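Local coordinates for protein Lon211 (Mycobacterium tuberculosis, PDB 6VBK) that forms the N-terminal domain of an ATP-dependent Lon protease and probably helps to recognise and bind protein substrates for degradation, at residues 194-197 and 198-202. Residues are numbered along the deposited sequence; the frame is centred on the assembly and turned at random.
Sequences DVVE and RLELV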
loop_
_atom_site.group_PDB
_atom_site.type_symbol
_atom_site.label_atom_id
_atom_site.label_comp_id
_atom_site.label_asym_id
_atom_site.label_seq_id
_atom_site.Cartn_x
_atom_site.Cartn_y
_atom_site.Cartn_z
ATOM N N ASP B 194 -2.186 6.241 17.855
ATOM C CA ASP B 194 -2.135 7.646 18.345
ATOM C C ASP B 194 -1.301 7.712 19.627
ATOM O O ASP B 194 -1.597 6.945 20.558
ATOM C CB ASP B 194 -3.533 8.227 18.563
ATOM C CG ASP B 194 -3.504 9.691 18.963
ATOM O OD1 ASP B 194 -3.084 10.518 18.132
ATOM O OD2 ASP B 194 -3.881 9.991 20.107
ATOM N N VAL B 195 -0.325 8.622 19.675
ATOM C CA VAL B 195 0.526 8.733 20.855
ATOM C C VAL B 195 -0.234 9.343 22.027
ATOM O O VAL B 195 0.033 9.008 23.189
ATOM C CB VAL B 195 1.799 9.535 20.516
ATOM C CG1 VAL B 195 1.449 10.946 20.064
ATOM C CG2 VAL B 195 2.749 9.568 21.707
ATOM N N VAL B 196 -1.195 10.230 21.755
ATOM C CA VAL B 196 -1.973 10.835 22.834
ATOM C C VAL B 196 -2.766 9.770 23.580
ATOM O O VAL B 196 -2.829 9.773 24.815
ATOM C CB VAL B 196 -2.886 11.946 22.281
ATOM C CG1 VAL B 196 -4.060 12.194 23.216
ATOM C CG2 VAL B 196 -2.093 13.227 22.077
ATOM N N GLU B 197 -3.366 8.832 22.844
ATOM C CA GLU B 197 -4.137 7.770 23.481
ATOM C C GLU B 197 -3.251 6.864 24.329
ATOM O O GLU B 197 -3.617 6.510 25.454
ATOM C CB GLU B 197 -4.875 6.951 22.425
ATOM C CG GLU B 197 -6.012 7.675 21.729
ATOM C CD GLU B 197 -6.655 6.827 20.648
ATOM O OE1 GLU B 197 -6.034 6.652 19.578
ATOM O OE2 GLU B 197 -7.774 6.322 20.874
ATOM N N ARG B 198 -2.084 6.480 23.806
ATOM C CA ARG B 198 -1.215 5.554 24.530
ATOM C C ARG B 198 -0.739 6.155 25.846
ATOM O O ARG B 198 -0.831 5.518 26.902
ATOM C CB ARG B 198 -0.020 5.161 23.664
ATOM C CG ARG B 198 -0.372 4.299 22.469
ATOM C CD ARG B 198 0.804 3.421 22.085
ATOM N NE ARG B 198 2.044 4.178 21.971
ATOM C CZ ARG B 198 2.431 4.813 20.871
ATOM N NH1 ARG B 198 1.670 4.785 19.785
ATOM N NH2 ARG B 198 3.578 5.476 20.855
ATOM N N LEU B 199 -0.206 7.379 25.799
ATOM C CA LEU B 199 0.211 8.053 27.024
ATOM C C LEU B 199 -0.953 8.169 27.998
ATOM O O LEU B 199 -0.826 7.836 29.181
ATOM C CB LEU B 199 0.787 9.432 26.696
ATOM C CG LEU B 199 2.172 9.448 26.047
ATOM C CD1 LEU B 199 2.473 10.816 25.463
ATOM C CD2 LEU B 199 3.233 9.057 27.063
ATOM N N GLU B 200 -2.109 8.615 27.503
ATOM C CA GLU B 200 -3.316 8.671 28.314
ATOM C C GLU B 200 -3.752 7.290 28.793
ATOM O O GLU B 200 -4.414 7.185 29.831
ATOM C CB GLU B 200 -4.416 9.370 27.508
ATOM C CG GLU B 200 -4.210 10.839 27.204
ATOM C CD GLU B 200 -5.326 11.401 26.342
ATOM O OE1 GLU B 200 -6.140 10.604 25.835
ATOM O OE2 GLU B 200 -5.383 12.634 26.152
ATOM N N LEU B 201 -3.372 6.228 28.078
ATOM C CA LEU B 201 -3.632 4.871 28.553
ATOM C C LEU B 201 -2.637 4.458 29.632
ATOM O O LEU B 201 -3.033 3.969 30.695
ATOM C CB LEU B 201 -3.582 3.881 27.387
ATOM C CG LEU B 201 -4.830 3.733 26.519
ATOM C CD1 LEU B 201 -4.503 2.999 25.227
ATOM C CD2 LEU B 201 -5.925 3.008 27.282
ATOM N N VAL B 202 -1.339 4.643 29.373
ATOM C CA VAL B 202 -0.326 4.145 30.300
ATOM C C VAL B 202 -0.261 5.004 31.560
ATOM O O VAL B 202 0.112 4.512 32.632
ATOM C CB VAL B 202 1.043 4.054 29.596
ATOM C CG1 VAL B 202 1.552 5.438 29.219
ATOM C CG2 VAL B 202 2.053 3.321 30.469
#
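The N-capped first turns of helix 195-207, the last helix of the helical part of this Lon N-terminal domain, set Val195 beside Leu199 and Val196 beside Glu200. Asp194 is the N-cap: its OD2 accepts from Glu197 N at 3.0 Å, met on the anti side and 31° out of the carboxylate plane. From there the helical i+4 to i hydrogen bonds begin with a weak one from Arg198 N to Asp194 O, then tighten to a nearly straight one from Leu199 N to Val195 O (3.1 Å, 173°). Glu200 N reaches Val196 O at 3.0 Å. On the side facing helix 168-173, Val195 CG2, which lies trans to its own backbone N, runs alongside Leu199 CD1 at 4.0 Å, and both side chains pack on Pro168. Arg198 bends at chi3 (-50°) and folds back along the first turn, bringing one guanidinium face over Val195 CA, offset toward the rim; NH1 reaches back to Thr192 O in the preceding loop and NH2 crosses to Ser169 OG of helix 168-173, which would fix the group's rotation. Glu200 runs beside Val196 toward helix 133-153, where OE2 forms a salt bridge with Arg134 while lying 3.3 Å from Val196 CG1.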